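Long-range contacts in hypothetical protein Ta0852 (Thermoplasma acidophilum, PDB 1YB2), which is probably an S-adenosyl-L-methionine-dependent methyltransferase that may methylate N1 of an adenine in tRNA: residues Y127-L132 / Y159-V164; D189-V194 / F209-F214; L237-I242 / L256-F261. All coordinates share one frame; numbering follows the deposited sequence.

Contact 1. Residues Y127-L132 / Y159-V164; sequences YILYAL and YDIGNV
Leu129 of helix 123-132 reaches out to the loop 159-164, and its atoms meet the loop from CB to both methyls. Its CB sits over one face of the Tyr159 ring, a CH-pi contact with 4.2 Å from Leu129 CB to the ring centroid, displaced toward the ring's rim. Beyond CG both methyls share Val164 CG2, Leu129 CD2 at 3.6 Å and Leu129 CD1 slightly farther, the two side chains crossing at about a right angle. Leu129 CD1 also touches the CB of Tyr159 and comes 4.0 Å from Ile161 CG2. With CG anti to the carbonyl carbon (chi1 -69°), the isobutyl group leans across to the loop.

The Tyr159 ring runs back over the helix, where its OH lies 3.7 Å from Tyr130 CB; the hydroxyl itself is hydrogen-bonded to Ser126 OG, one turn before Tyr130. Within the loop, Asp160 OD2 accepts from Gly162 N at 3.1 Å, an Asx turn that overlaps the type I turn from Ile161 to Val164. Leu155 of helix 145-156 and Leu138 of strand 137-141 also touch Leu129, and Phe78 of the second subunit meets the Tyr159 ring with its plane at about 90°. Helix 123-132, lying on the sheet, thus packs against the turn that leads into strand 164-167, outermost on that side within this chain, in the Rossmann-like fold of class I methyltransferases.

Contact 2. Residues D189-V194 / F209-F214; sequences DPWNHV and FYLPNF
Pro190 lays its ring against two side chains of strand 205-211, touching each with different atoms. Pro190 CB approaches the Phe209 ring at CD2, 3.6 Å away, with Phe209 CE2 next nearest. The other end of the pyrrolidine serves Leu211: Pro190 CD lies 3.9 Å from Leu211 CD1, and Pro190 CG touches both leucine methyls as the two side chains slide past each other in opposite directions. Phe209 and Leu211 alternate with Tyr210 along the strand, which places their CB atoms on the side of the sheet facing the loop and that of Tyr210 on the other.

Two further residues extend this apolar patch. Val194 CG1 stands 4.2 Å from Phe209 CZ, at the far end of the ring from its CB. Trp191 turns its indole back over Asp189, whose CA lies above one face; chi1 of 50° sets CG between the backbone N and the carbonyl carbon, and the ring brings CZ3 to 4.2 Å from Leu211 CD1. No hydrogen bond joins the two segments.

The loop keeps its shape through bonds of its own. Asn192 ND2 donates to Asp189 OD2 at 2.9 Å, almost straight at 174° and in the plane of the amide, and His193 N bonds to Pro190 O, a 3-10-type bond.

His193 then takes the N-cap position ahead of helix 194-199. Thr220 of helix 214-223 touches Pro190, Trp191 and Leu211, Met229 of strand 229-242 packs on Val194 and Phe209, and Phe209 and Leu211 bond through their backbones to strand 258-267.

Contact 3. Residues L237-I242 / L256-F261; sequences LMKRRI and LTHTAF
Backbone hydrogen bonds join Leu237 to Ala260 and Lys239 to His258, each pair linked in both directions. Leu237 N reaches Ala260 O at 2.9 Å and an angle of 176°; in the second pair Lys239 N donates to His258 O at 2.8 Å, in the carbonyl plane. Between them, selenomethionine Met238 and Thr259 form a non-hydrogen-bonded pair, where CA-H...O contacts add to the pairing: Thr259 CA lies 3.3 Å from Leu237 O.

These are the last two strands at one end of the mainly parallel sheet within this chain, antiparallel to each other. Residues 237-242 also pair antiparallel with a strand of the second subunit, so the sheet continues through the dimer interface.

Side-chain packing follows the alternation of the strands. Met238 and Thr259 lie side by side on one face, Met238 CG 3.3 Å from Thr259 OG1; Lys239 and His258 do likewise on the other. Further along, Arg240 CB touches Thr257 CB at 3.8 Å. The extended Arg240 chain carries its guanidinium away, with Ile242 CG2 over one face, to a salt bridge with Glu236 of the second subunit.

Where direct pairing stops, a water bridges Arg241 N and Leu256 O, 2.7 Å from the latter.

In the fold
Contacts 2 and 3 meet directly in one sheet, where strands 205-211 and 258-267 are neighbours: Leu211 N probably donates to Phe261 O at 2.9 Å, and the Phe261 ring packs against residues 212-214. Contact 1 lies toward the other end of that sheet, its nearest atoms about 9 Å from contact 2 and about 10 Å from contact 3. The residues predicted to bind S-adenosyl-L-methionine lie near all three. Between side chains, Asp186 is about 7 Å from Leu211, about 8 Å from Ala260 and about 12 Å from Tyr127, Asp170 about 10 Å from Pro190, and Glu142 about 10 Å from Val164. Contacts 1 and 3 both engage the second subunit, which contact 2 reaches through Phe214.

Contact 1. Residues Y127-L132 / Y159-V164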
loop_
_atom_site.group_PDB
_atom_site.type_symbol
_atom_site.label_atom_id
_atom_site.label_comp_id
_atom_site.label_asym_id
_atom_site.label_seq_id
_atom_site.Cartn_x
_atom_site.Cartn_y
_atom_site.Cartn_z
ATOM N N TYR A 127 3.021 6.256 6.540
ATOM C CA TYR A 127 2.137 5.897 5.440
ATOM C C TYR A 127 0.679 6.310 5.660
ATOM O O TYR A 127 0.006 6.732 4.713
ATOM C CB TYR A 127 2.186 4.391 5.159
ATOM C CG TYR A 127 3.413 3.974 4.419
ATOM C CD1 TYR A 127 4.466 3.354 5.094
ATOM C CD2 TYR A 127 3.532 4.197 3.036
ATOM C CE1 TYR A 127 5.611 2.951 4.414
ATOM C CE2 TYR A 127 4.693 3.800 2.343
ATOM C CZ TYR A 127 5.716 3.181 3.047
ATOM O OH TYR A 127 6.866 2.762 2.402
ATOM N N ILE A 128 0.192 6.156 6.889
ATOM C CA ILE A 128 -1.190 6.520 7.222
ATOM C C ILE A 128 -1.383 8.025 7.024
ATOM O O ILE A 128 -2.328 8.456 6.347
ATOM C CB ILE A 128 -1.556 6.089 8.670
ATOM C CG1 ILE A 128 -1.616 4.548 8.777
ATOM C CG2 ILE A 128 -2.875 6.719 9.125
ATOM C CD1 ILE A 128 -1.570 4.025 10.229
ATOM N N LEU A 129 -0.481 8.825 7.593
ATOM C CA LEU A 129 -0.617 10.283 7.483
ATOM C C LEU A 129 -0.507 10.788 6.047
ATOM O O LEU A 129 -1.214 11.721 5.658
ATOM C CB LEU A 129 0.385 11.012 8.377
ATOM C CG LEU A 129 0.200 10.922 9.895
ATOM C CD1 LEU A 129 1.159 11.892 10.597
ATOM C CD2 LEU A 129 -1.226 11.207 10.334
ATOM N N TYR A 130 0.373 10.170 5.259
ATOM C CA TYR A 130 0.512 10.540 3.852
ATOM C C TYR A 130 -0.797 10.278 3.100
ATOM O O TYR A 130 -1.245 11.112 2.317
ATOM C CB TYR A 130 1.675 9.774 3.214
ATOM C CG TYR A 130 2.219 10.380 1.924
ATOM C CD1 TYR A 130 3.017 11.522 1.945
ATOM C CD2 TYR A 130 1.949 9.786 0.686
ATOM C CE1 TYR A 130 3.537 12.059 0.756
ATOM C CE2 TYR A 130 2.461 10.316 -0.504
ATOM C CZ TYR A 130 3.251 11.439 -0.458
ATOM O OH TYR A 130 3.748 11.957 -1.631
ATOM N N ALA A 131 -1.406 9.129 3.356
ATOM C CA ALA A 131 -2.667 8.739 2.715
ATOM C C ALA A 131 -3.856 9.606 3.152
ATOM O O ALA A 131 -4.707 9.968 2.322
ATOM C CB ALA A 131 -2.951 7.257 2.962
ATOM N N LEU A 132 -3.907 9.943 4.444
ATOM C CA LEU A 132 -4.953 10.803 4.978
ATOM C C LEU A 132 -4.905 12.200 4.384
ATOM O O LEU A 132 -5.944 12.831 4.232
ATOM C CB LEU A 132 -4.884 10.891 6.508
ATOM C CG LEU A 132 -5.306 9.648 7.292
ATOM C CD1 LEU A 132 -5.093 9.935 8.797
ATOM C CD2 LEU A 132 -6.769 9.215 7.001
ATOM N N TYR A 159 5.819 15.600 8.876
ATOM C CA TYR A 159 4.382 15.775 8.808
ATOM C C TYR A 159 3.882 16.798 9.811
ATOM O O TYR A 159 4.416 16.895 10.914
ATOM C CB TYR A 159 3.682 14.459 9.134
ATOM C CG TYR A 159 3.942 13.341 8.164
ATOM C CD1 TYR A 159 3.196 13.227 6.996
ATOM C CD2 TYR A 159 4.932 12.395 8.408
ATOM C CE1 TYR A 159 3.422 12.186 6.093
ATOM C CE2 TYR A 159 5.170 11.347 7.494
ATOM C CZ TYR A 159 4.405 11.261 6.348
ATOM O OH TYR A 159 4.600 10.231 5.446
ATOM N N ASP A 160 2.828 17.520 9.439
ATOM C CA ASP A 160 2.002 18.196 10.424
ATOM C C ASP A 160 1.279 17.093 11.186
ATOM O O ASP A 160 0.596 16.279 10.578
ATOM C CB ASP A 160 0.987 19.117 9.744
ATOM C CG ASP A 160 0.061 19.812 10.743
ATOM O OD1 ASP A 160 0.435 20.882 11.256
ATOM O OD2 ASP A 160 -1.050 19.303 11.005
ATOM N N ILE A 161 1.433 17.041 12.504
ATOM C CA ILE A 161 0.801 15.964 13.271
ATOM C C ILE A 161 -0.411 16.461 14.072
ATOM O O ILE A 161 -0.810 15.866 15.085
ATOM C CB ILE A 161 1.822 15.181 14.138
ATOM C CG1 ILE A 161 2.585 16.122 15.070
ATOM C CG2 ILE A 161 2.793 14.380 13.234
ATOM C CD1 ILE A 161 3.365 15.393 16.125
ATOM N N GLY A 162 -1.006 17.546 13.577
ATOM C CA GLY A 162 -2.172 18.154 14.195
ATOM C C GLY A 162 -3.399 17.260 14.199
ATOM O O GLY A 162 -4.287 17.455 15.018
ATOM N N ASN A 163 -3.450 16.290 13.282
ATOM C CA ASN A 163 -4.520 15.282 13.249
ATOM C C ASN A 163 -4.140 13.947 13.887
ATOM O O ASN A 163 -4.767 12.915 13.618
ATOM C CB ASN A 163 -5.076 15.096 11.820
ATOM C CG ASN A 163 -4.053 14.467 10.829
ATOM O OD1 ASN A 163 -4.448 13.826 9.857
ATOM N ND2 ASN A 163 -2.766 14.661 11.073
ATOM N N VAL A 164 -3.114 13.970 14.734
ATOM C CA VAL A 164 -2.695 12.777 15.473
ATOM C C VAL A 164 -2.965 12.933 16.968
ATOM O O VAL A 164 -2.678 13.970 17.560
ATOM C CB VAL A 164 -1.200 12.422 15.232
ATOM C CG1 VAL A 164 -0.821 11.149 15.969
ATOM C CG2 VAL A 164 -0.913 12.254 13.733
#

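Contact 2. Residues D189-V194 / F209-F214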
loop_
_atom_site.group_PDB
_atom_site.type_symbol
_atom_site.label_atom_id
_atom_site.label_comp_id
_atom_site.label_asym_id
_atom_site.label_seq_id
_atom_site.Cartn_x
_atom_site.Cartn_y
_atom_site.Cartn_z
ATOM N N ASP A 189 0.466 -9.702 21.778
ATOM C CA ASP A 189 -0.606 -10.651 22.086
ATOM C C ASP A 189 -2.003 -10.138 21.711
ATOM O O ASP A 189 -2.834 -9.881 22.593
ATOM C CB ASP A 189 -0.544 -11.050 23.569
ATOM C CG ASP A 189 -0.731 -9.867 24.508
ATOM O OD1 ASP A 189 -0.464 -8.711 24.095
ATOM O OD2 ASP A 189 -1.162 -10.104 25.667
ATOM N N PRO A 190 -2.273 -9.976 20.397
ATOM C CA PRO A 190 -3.601 -9.442 20.044
ATOM C C PRO A 190 -4.785 -10.330 20.459
ATOM O O PRO A 190 -5.873 -9.802 20.713
ATOM C CB PRO A 190 -3.523 -9.268 18.525
ATOM C CG PRO A 190 -2.438 -10.191 18.074
ATOM C CD PRO A 190 -1.436 -10.207 19.203
ATOM N N TRP A 191 -4.587 -11.651 20.536
ATOM C CA TRP A 191 -5.652 -12.570 20.986
ATOM C C TRP A 191 -6.240 -12.177 22.348
ATOM O O TRP A 191 -7.381 -12.504 22.652
ATOM C CB TRP A 191 -5.192 -14.046 20.974
ATOM C CG TRP A 191 -3.870 -14.255 21.671
ATOM C CD1 TRP A 191 -3.679 -14.526 22.993
ATOM C CD2 TRP A 191 -2.560 -14.140 21.090
ATOM N NE1 TRP A 191 -2.324 -14.612 23.274
ATOM C CE2 TRP A 191 -1.619 -14.375 22.125
ATOM C CE3 TRP A 191 -2.092 -13.880 19.796
ATOM C CZ2 TRP A 191 -0.242 -14.358 21.902
ATOM C CZ3 TRP A 191 -0.722 -13.857 19.577
ATOM C CH2 TRP A 191 0.189 -14.094 20.630
ATOM N N ASN A 192 -5.480 -11.452 23.159
ATOM C CA ASN A 192 -5.956 -11.053 24.485
ATOM C C ASN A 192 -6.743 -9.756 24.465
ATOM O O ASN A 192 -7.265 -9.331 25.508
ATOM C CB ASN A 192 -4.784 -10.925 25.464
ATOM C CG ASN A 192 -4.243 -12.271 25.907
ATOM O OD1 ASN A 192 -4.996 -13.226 26.114
ATOM N ND2 ASN A 192 -2.932 -12.356 26.046
ATOM N N HIS A 193 -6.835 -9.132 23.285
ATOM C CA HIS A 193 -7.454 -7.803 23.154
ATOM C C HIS A 193 -8.456 -7.676 22.015
ATOM O O HIS A 193 -8.880 -6.575 21.676
ATOM C CB HIS A 193 -6.355 -6.743 23.027
ATOM C CG HIS A 193 -5.311 -6.858 24.093
ATOM N ND1 HIS A 193 -5.585 -6.624 25.425
ATOM C CD2 HIS A 193 -4.009 -7.218 24.032
ATOM C CE1 HIS A 193 -4.491 -6.825 26.137
ATOM N NE2 HIS A 193 -3.522 -7.184 25.316
ATOM N N VAL A 194 -8.858 -8.811 21.446
ATOM C CA VAL A 194 -9.782 -8.790 20.329
ATOM C C VAL A 194 -11.164 -8.246 20.702
ATOM O O VAL A 194 -11.716 -7.468 19.947
ATOM C CB VAL A 194 -9.832 -10.142 19.544
ATOM C CG1 VAL A 194 -8.627 -10.242 18.626
ATOM C CG2 VAL A 194 -9.884 -11.346 20.492
ATOM N N PHE A 209 -3.858 -7.210 11.517
ATOM C CA PHE A 209 -2.980 -7.638 12.606
ATOM C C PHE A 209 -1.659 -8.107 12.027
ATOM O O PHE A 209 -1.671 -8.952 11.140
ATOM C CB PHE A 209 -3.586 -8.822 13.380
ATOM C CG PHE A 209 -4.884 -8.516 14.059
ATOM C CD1 PHE A 209 -6.095 -8.680 13.385
ATOM C CD2 PHE A 209 -4.896 -8.078 15.378
ATOM C CE1 PHE A 209 -7.311 -8.401 14.021
ATOM C CE2 PHE A 209 -6.106 -7.793 16.022
ATOM C CZ PHE A 209 -7.314 -7.941 15.327
ATOM N N TYR A 210 -0.544 -7.582 12.539
ATOM C CA TYR A 210 0.802 -7.992 12.105
ATOM C C TYR A 210 1.405 -8.864 13.190
ATOM O O TYR A 210 1.446 -8.443 14.344
ATOM C CB TYR A 210 1.708 -6.771 11.887
ATOM C CG TYR A 210 1.450 -6.054 10.601
ATOM C CD1 TYR A 210 0.432 -5.092 10.503
ATOM C CD2 TYR A 210 2.217 -6.325 9.460
ATOM C CE1 TYR A 210 0.181 -4.408 9.296
ATOM C CE2 TYR A 210 1.965 -5.637 8.236
ATOM C CZ TYR A 210 0.948 -4.690 8.177
ATOM O OH TYR A 210 0.684 -4.025 6.997
ATOM N N LEU A 211 1.815 -10.089 12.827
ATOM C CA LEU A 211 2.437 -11.040 13.750
ATOM C C LEU A 211 3.778 -11.520 13.161
ATOM O O LEU A 211 3.938 -11.554 11.940
ATOM C CB LEU A 211 1.518 -12.244 14.028
ATOM C CG LEU A 211 0.330 -12.139 15.000
ATOM C CD1 LEU A 211 0.772 -11.637 16.368
ATOM C CD2 LEU A 211 -0.823 -11.278 14.433
ATOM N N PRO A 212 4.762 -11.838 14.020
ATOM C CA PRO A 212 6.067 -12.191 13.471
ATOM C C PRO A 212 6.212 -13.667 13.083
ATOM O O PRO A 212 7.143 -14.011 12.370
ATOM C CB PRO A 212 7.025 -11.856 14.621
ATOM C CG PRO A 212 6.246 -12.181 15.837
ATOM C CD PRO A 212 4.780 -11.837 15.494
ATOM N N ASN A 213 5.322 -14.532 13.555
ATOM C CA ASN A 213 5.419 -15.952 13.198
ATOM C C ASN A 213 4.085 -16.665 13.047
ATOM O O ASN A 213 3.014 -16.120 13.401
ATOM C CB ASN A 213 6.362 -16.715 14.145
ATOM C CG ASN A 213 5.947 -16.624 15.600
ATOM O OD1 ASN A 213 4.911 -17.159 16.003
ATOM N ND2 ASN A 213 6.774 -15.971 16.407
ATOM N N PHE A 214 4.169 -17.886 12.515
ATOM C CA PHE A 214 3.011 -18.685 12.203
ATOM C C PHE A 214 2.173 -19.005 13.435
ATOM O O PHE A 214 0.958 -18.849 13.403
ATOM C CB PHE A 214 3.400 -19.976 11.458
ATOM C CG PHE A 214 2.226 -20.867 11.163
ATOM C CD1 PHE A 214 1.518 -20.733 9.977
ATOM C CD2 PHE A 214 1.810 -21.829 12.083
ATOM C CE1 PHE A 214 0.415 -21.541 9.710
ATOM C CE2 PHE A 214 0.702 -22.637 11.829
ATOM C CZ PHE A 214 0.007 -22.494 10.631
#

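Contact 3. Residues L237-I242 / L256-F261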
loop_
_atom_site.group_PDB
_atom_site.type_symbol
_atom_site.label_atom_id
_atom_site.label_comp_id
_atom_site.label_asym_id
_atom_site.label_seq_id
_atom_site.Cartn_x
_atom_site.Cartn_y
_atom_site.Cartn_z
ATOM N N LEU A 237 3.895 -13.002 4.113
ATOM C CA LEU A 237 4.568 -12.133 3.156
ATOM C C LEU A 237 6.045 -12.215 3.441
ATOM O O LEU A 237 6.460 -11.986 4.586
ATOM C CB LEU A 237 4.127 -10.670 3.319
ATOM C CG LEU A 237 3.294 -9.989 2.226
ATOM C CD1 LEU A 237 3.323 -8.471 2.372
ATOM C CD2 LEU A 237 3.749 -10.360 0.822
HETATM N N MSE A 238 6.835 -12.530 2.419
HETATM C CA MSE A 238 8.284 -12.582 2.546
HETATM C C MSE A 238 8.945 -11.616 1.565
HETATM O O MSE A 238 8.645 -11.617 0.370
HETATM C CB MSE A 238 8.794 -13.997 2.317
HETATM C CG MSE A 238 8.329 -14.987 3.356
HETATM SE SE MSE A 238 8.276 -16.828 2.673
HETATM C CE MSE A 238 6.367 -16.739 1.796
ATOM N N LYS A 239 9.856 -10.802 2.078
ATOM C CA LYS A 239 10.515 -9.796 1.279
ATOM C C LYS A 239 12.034 -9.974 1.358
ATOM O O LYS A 239 12.590 -10.150 2.441
ATOM C CB LYS A 239 10.122 -8.413 1.796
ATOM C CG LYS A 239 10.881 -7.269 1.144
ATOM C CD LYS A 239 11.505 -6.360 2.209
ATOM C CE LYS A 239 12.454 -5.368 1.558
ATOM N NZ LYS A 239 13.698 -5.222 2.330
ATOM N N ARG A 240 12.703 -9.947 0.219
ATOM C CA ARG A 240 14.143 -9.816 0.243
ATOM C C ARG A 240 14.642 -8.896 -0.841
ATOM O O ARG A 240 14.148 -8.901 -1.975
ATOM C CB ARG A 240 14.865 -11.158 0.211
ATOM C CG ARG A 240 14.872 -11.896 -1.087
ATOM C CD ARG A 240 15.966 -12.965 -1.060
ATOM N NE ARG A 240 15.953 -13.722 -2.306
ATOM C CZ ARG A 240 16.994 -13.859 -3.123
ATOM N NH1 ARG A 240 18.180 -13.331 -2.817
ATOM N NH2 ARG A 240 16.851 -14.555 -4.245
ATOM N N ARG A 241 15.617 -8.087 -0.461
ATOM C CA ARG A 241 16.247 -7.183 -1.391
ATOM C C ARG A 241 17.211 -7.935 -2.291
ATOM O O ARG A 241 17.959 -8.828 -1.847
ATOM C CB ARG A 241 16.954 -6.079 -0.636
ATOM C CG ARG A 241 17.586 -5.084 -1.571
ATOM C CD ARG A 241 18.148 -3.923 -0.800
ATOM N NE ARG A 241 18.636 -2.907 -1.716
ATOM C CZ ARG A 241 19.171 -1.761 -1.323
ATOM N NH1 ARG A 241 19.307 -1.491 -0.023
ATOM N NH2 ARG A 241 19.578 -0.897 -2.233
ATOM N N ILE A 242 17.150 -7.614 -3.576
ATOM C CA ILE A 242 17.992 -8.256 -4.562
ATOM C C ILE A 242 18.737 -7.217 -5.397
ATOM O O ILE A 242 18.489 -6.008 -5.278
ATOM C CB ILE A 242 17.199 -9.257 -5.485
ATOM C CG1 ILE A 242 16.123 -8.540 -6.301
ATOM C CG2 ILE A 242 16.571 -10.402 -4.664
ATOM C CD1 ILE A 242 15.729 -9.311 -7.559
ATOM N N LEU A 256 19.037 -10.812 4.078
ATOM C CA LEU A 256 18.070 -11.561 4.880
ATOM C C LEU A 256 16.698 -11.506 4.220
ATOM O O LEU A 256 16.306 -10.475 3.660
ATOM C CB LEU A 256 17.942 -10.934 6.269
ATOM C CG LEU A 256 18.639 -11.503 7.520
ATOM C CD1 LEU A 256 19.962 -12.146 7.218
ATOM C CD2 LEU A 256 18.787 -10.379 8.524
ATOM N N THR A 257 15.959 -12.604 4.285
ATOM C CA THR A 257 14.568 -12.499 3.939
ATOM C C THR A 257 13.765 -12.140 5.185
ATOM O O THR A 257 14.003 -12.674 6.267
ATOM C CB THR A 257 14.003 -13.634 3.008
ATOM O OG1 THR A 257 12.669 -14.007 3.414
ATOM C CG2 THR A 257 14.894 -14.812 2.923
ATOM N N HIS A 258 12.899 -11.151 5.036
ATOM C CA HIS A 258 12.096 -10.657 6.134
ATOM C C HIS A 258 10.654 -11.135 5.951
ATOM O O HIS A 258 10.118 -11.072 4.843
ATOM C CB HIS A 258 12.224 -9.138 6.204
ATOM C CG HIS A 258 13.653 -8.688 6.277
ATOM N ND1 HIS A 258 14.340 -8.204 5.184
ATOM C CD2 HIS A 258 14.554 -8.755 7.289
ATOM C CE1 HIS A 258 15.590 -7.944 5.532
ATOM N NE2 HIS A 258 15.747 -8.273 6.803
ATOM N N THR A 259 10.056 -11.635 7.032
ATOM C CA THR A 259 8.749 -12.306 6.979
ATOM C C THR A 259 7.721 -11.691 7.924
ATOM O O THR A 259 7.992 -11.526 9.115
ATOM C CB THR A 259 8.889 -13.795 7.312
ATOM O OG1 THR A 259 9.668 -14.437 6.300
ATOM C CG2 THR A 259 7.524 -14.472 7.380
ATOM N N ALA A 260 6.552 -11.359 7.386
ATOM C CA ALA A 260 5.409 -10.893 8.183
ATOM C C ALA A 260 4.206 -11.815 7.990
ATOM O O ALA A 260 3.997 -12.367 6.896
ATOM C CB ALA A 260 5.030 -9.483 7.804
ATOM N N PHE A 261 3.421 -11.975 9.050
ATOM C CA PHE A 261 2.167 -12.714 8.978
ATOM C C PHE A 261 1.053 -11.703 9.212
ATOM O O PHE A 261 0.987 -11.079 10.272
ATOM C CB PHE A 261 2.152 -13.833 10.014
ATOM C CG PHE A 261 3.144 -14.940 9.722
ATOM C CD1 PHE A 261 2.725 -16.127 9.128
ATOM C CD2 PHE A 261 4.499 -14.771 9.992
ATOM C CE1 PHE A 261 3.631 -17.139 8.832
ATOM C CE2 PHE A 261 5.418 -15.786 9.702
ATOM C CZ PHE A 261 4.973 -16.971 9.118
HETATM O O HOH W 1 16.784 -8.361 2.125
#